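Local coordinates for protein GH61E (Thielavia terrestris, PDB 3EJA) that is a lytic polysaccharide monooxygenase of family AA9, probably breaking glycosidic bonds of cellulose-like polysaccharides by copper-dependent oxidation, at residues 5-10 against 56-61. Sequence-based numbering, arbitrary orientation. Where two conformers were deposited one is given.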
ATOM      1  N   PRO A   5       7.837   0.111   8.279  1.00 12.47           N
ATOM      2  CA  PRO A   5       8.989  -0.798   8.430  1.00 12.71           C
ATOM      3  C   PRO A   5       8.699  -2.246   8.877  1.00 13.15           C
ATOM      4  O   PRO A   5       9.570  -3.108   8.724  1.00 13.21           O
ATOM      5  CB  PRO A   5       9.835  -0.091   9.490  1.00 12.81           C
ATOM      6  CG  PRO A   5       8.811   0.584  10.393  1.00 12.32           C
ATOM      7  CD  PRO A   5       7.621   0.933   9.490  1.00 12.46           C
ATOM      8  N   ARG A   6       7.510  -2.506   9.423  1.00 13.44           N
ATOM      9  CA  ARG A   6       7.243  -3.771  10.122  1.00 14.29           C
ATOM     10  C   ARG A   6       5.837  -4.316   9.917  1.00 13.91           C
ATOM     11  O   ARG A   6       4.872  -3.554   9.760  1.00 13.66           O
ATOM     12  CB  ARG A   6       7.423  -3.589  11.640  1.00 13.55           C
ATOM     13  CG  ARG A   6       8.810  -3.230  12.121  1.00 15.83           C
ATOM     14  CD  ARG A   6       8.839  -2.953  13.631  1.00 15.55           C
ATOM     15  NE  ARG A   6       8.283  -1.645  13.975  1.00 20.15           N
ATOM     16  CZ  ARG A   6       7.222  -1.443  14.754  1.00 21.18           C
ATOM     17  NH1 ARG A   6       6.575  -2.463  15.307  1.00 21.75           N
ATOM     18  NH2 ARG A   6       6.802  -0.204  14.985  1.00 22.91           N
ATOM     19  N   VAL A   7       5.727  -5.640   9.974  1.00 13.81           N
ATOM     20  CA  VAL A   7       4.431  -6.317  10.025  1.00 14.23           C
ATOM     21  C   VAL A   7       4.362  -7.195  11.274  1.00 14.88           C
ATOM     22  O   VAL A   7       5.391  -7.728  11.721  1.00 14.37           O
ATOM     23  CB  VAL A   7       4.126  -7.153   8.749  1.00 14.16           C
ATOM     24  CG1 VAL A   7       3.693  -6.237   7.603  1.00 13.62           C
ATOM     25  CG2 VAL A   7       5.324  -8.028   8.349  1.00 13.85           C
ATOM     26  N   ASN A   8       3.157  -7.325  11.826  1.00 15.34           N
ATOM     27  CA  ASN A   8       2.924  -8.064  13.079  1.00 16.15           C
ATOM     28  C   ASN A   8       3.987  -7.798  14.154  1.00 16.66           C
ATOM     29  O   ASN A   8       4.230  -6.643  14.519  1.00 16.63           O
ATOM     30  CB  ASN A   8       2.746  -9.567  12.808  1.00 15.74           C
ATOM     31  CG  ASN A   8       1.433  -9.879  12.115  1.00 15.42           C
ATOM     32  OD1 ASN A   8       0.733  -8.974  11.664  1.00 15.69           O
ATOM     33  ND2 ASN A   8       1.095 -11.157  12.022  1.00 14.22           N
ATOM     34  N   ASP A   9       4.636  -8.860  14.638  1.00 17.20           N
ATOM     35  CA  ASP A   9       5.622  -8.752  15.727  1.00 17.58           C
ATOM     36  C   ASP A   9       7.079  -8.708  15.227  1.00 17.56           C
ATOM     37  O   ASP A   9       8.030  -8.809  16.021  1.00 17.33           O
ATOM     38  CB  ASP A   9       5.461  -9.942  16.679  0.50 17.71           C
ATOM     39  CG  ASP A   9       5.730 -11.282  15.996  0.50 18.13           C
ATOM     40  OD1 ASP A   9       5.442 -11.425  14.780  0.50 18.01           O
ATOM     41  OD2 ASP A   9       6.229 -12.196  16.682  0.50 19.16           O
ATOM     42  N   GLY A  10       7.255  -8.557  13.917  1.00 16.92           N
ATOM     43  CA  GLY A  10       8.584  -8.560  13.313  1.00 16.43           C
ATOM     44  C   GLY A  10       9.355  -7.269  13.526  1.00 16.29           C
ATOM     45  O   GLY A  10       8.781  -6.240  13.891  1.00 16.27           O
ATOM     46  N   SER A  56      -7.304 -14.004   7.897  1.00 22.15           N
ATOM     47  CA  SER A  56      -6.705 -13.401   9.084  1.00 21.86           C
ATOM     48  C   SER A  56      -6.380 -11.924   8.851  1.00 21.49           C
ATOM     49  O   SER A  56      -6.525 -11.409   7.738  1.00 21.37           O
ATOM     50  CB  SER A  56      -5.448 -14.170   9.517  1.00 21.83           C
ATOM     51  OG  SER A  56      -4.366 -13.898   8.643  1.00 22.50           O
ATOM     52  N   THR A  57      -5.951 -11.249   9.914  1.00 20.59           N
ATOM     53  CA  THR A  57      -5.548  -9.852   9.845  1.00 19.85           C
ATOM     54  C   THR A  57      -4.037  -9.736  10.004  1.00 18.81           C
ATOM     55  O   THR A  57      -3.459 -10.319  10.916  1.00 18.85           O
ATOM     56  CB  THR A  57      -6.260  -9.020  10.937  1.00 20.11           C
ATOM     57  OG1 THR A  57      -7.674  -9.065  10.722  1.00 20.73           O
ATOM     58  CG2 THR A  57      -5.793  -7.569  10.920  1.00 20.28           C
ATOM     59  N   VAL A  58      -3.398  -9.001   9.099  1.00 17.38           N
ATOM     60  CA  VAL A  58      -1.991  -8.664   9.258  1.00 16.46           C
ATOM     61  C   VAL A  58      -1.903  -7.222   9.767  1.00 16.03           C
ATOM     62  O   VAL A  58      -2.596  -6.341   9.264  1.00 15.77           O
ATOM     63  CB  VAL A  58      -1.198  -8.833   7.930  1.00 16.28           C
ATOM     64  CG1 VAL A  58       0.184  -8.188   8.033  1.00 15.48           C
ATOM     65  CG2 VAL A  58      -1.081 -10.315   7.556  1.00 16.18           C
ATOM     66  N   THR A  59      -1.071  -6.995  10.781  1.00 15.18           N
ATOM     67  CA  THR A  59      -0.843  -5.642  11.278  1.00 14.71           C
ATOM     68  C   THR A  59       0.335  -5.030  10.532  1.00 14.14           C
ATOM     69  O   THR A  59       1.445  -5.575  10.558  1.00 13.99           O
ATOM     70  CB  THR A  59      -0.595  -5.637  12.810  1.00 14.55           C
ATOM     71  OG1 THR A  59      -1.777  -6.104  13.475  1.00 14.82           O
ATOM     72  CG2 THR A  59      -0.264  -4.237  13.304  1.00 15.33           C
ATOM     73  N   TYR A  60       0.090  -3.916   9.843  1.00 13.51           N
ATOM     74  CA  TYR A  60       1.171  -3.178   9.193  1.00 13.14           C
ATOM     75  C   TYR A  60       1.455  -1.932  10.019  1.00 13.37           C
ATOM     76  O   TYR A  60       0.531  -1.181  10.371  1.00 13.09           O
ATOM     77  CB  TYR A  60       0.811  -2.810   7.744  1.00 12.72           C
ATOM     78  CG  TYR A  60       1.932  -3.030   6.721  1.00 12.46           C
ATOM     79  CD1 TYR A  60       3.183  -2.438   6.878  1.00 10.89           C
ATOM     80  CD2 TYR A  60       1.714  -3.820   5.587  1.00 12.01           C
ATOM     81  CE1 TYR A  60       4.205  -2.632   5.935  1.00 11.50           C
ATOM     82  CE2 TYR A  60       2.732  -4.029   4.635  1.00 11.93           C
ATOM     83  CZ  TYR A  60       3.965  -3.421   4.812  1.00 11.79           C
ATOM     84  OH  TYR A  60       4.954  -3.614   3.874  1.00 12.31           O
ATOM     85  N   TRP A  61       2.727  -1.731  10.350  1.00 13.71           N
ATOM     86  CA  TRP A  61       3.131  -0.638  11.235  1.00 14.26           C
ATOM     87  C   TRP A  61       3.735   0.508  10.443  1.00 14.43           C
ATOM     88  O   TRP A  61       4.540   0.284   9.539  1.00 14.12           O
ATOM     89  CB  TRP A  61       4.147  -1.121  12.280  1.00 15.07           C
ATOM     90  CG  TRP A  61       3.595  -2.092  13.275  1.00 15.86           C
ATOM     91  CD1 TRP A  61       3.594  -3.456  13.180  1.00 16.82           C
ATOM     92  CD2 TRP A  61       2.964  -1.775  14.528  1.00 16.58           C
ATOM     93  NE1 TRP A  61       3.007  -4.010  14.294  1.00 16.71           N
ATOM     94  CE2 TRP A  61       2.611  -3.003  15.137  1.00 16.74           C
ATOM     95  CE3 TRP A  61       2.672  -0.573  15.197  1.00 17.03           C
ATOM     96  CZ2 TRP A  61       1.962  -3.068  16.384  1.00 17.06           C
ATOM     97  CZ3 TRP A  61       2.032  -0.639  16.442  1.00 16.81           C
ATOM     98  CH2 TRP A  61       1.681  -1.878  17.014  1.00 16.76           C
TER
HETATM   99  O   HOH W   1      -1.490 -12.163  10.826  1.00 14.92           O
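Pro5 leads into the contact by resting its ring CD against the backbone O of Trp61. At Arg6 the backbone O accepts a nearly straight hydrogen bond from Trp61 N (2.9 Å), while the side chain bends at chi3 (-76°), turning NE back, and chi4 (119°) places CZ over the indole. The Arg6 guanidinium lies flat on one face of Trp61, planes 27° apart: a cation-pi stack with CZ 4.4 Å from the centroid of the five-membered ring and NH1 3.6 Å from Trp61 CG. The opposite indole face meets Thr59 CG2 toward its rim, so the ring is held between arginine and threonine. Val7 and Tyr60 form an antiparallel non-hydrogen-bonded pair on the face of the sheet opposite the Arg6 and Trp61 side chains. Val7 CG1 sits over the centre of the Tyr60 ring, a CH-pi contact 3.6 Å from the centroid, and touches Val58 CG1. Asn8 begins to leave the strand yet bonds twice to Thr59: its backbone N donates to Thr59 O (2.8 Å), and Thr59 N points straight at the side-chain OD1 (2.8 Å). The side-chain carbonyl takes the place of a backbone acceptor, and a water carries the link on from Asn8 ND2 to Thr57 O. Asn8 O, inside the type II' turn from Val7 to Gly10, accepts a more bent bond from Trp61 NE1 (2.9 Å). A leucine in place of Trp61 would probably leave Asn8 O without this donor and the Arg6 guanidinium without its aromatic platform. Strand 3-7 is an outer strand of the three-stranded antiparallel sheet of this beta sandwich, and strand 57-63 the central one, bonded beyond to strand 118-122. Val58 and Tyr60 pack on Leu134 of strand 130-140 in the facing sheet, where Tyr60 OH hydrogen-bonds Ser155 OG of strand 151-162.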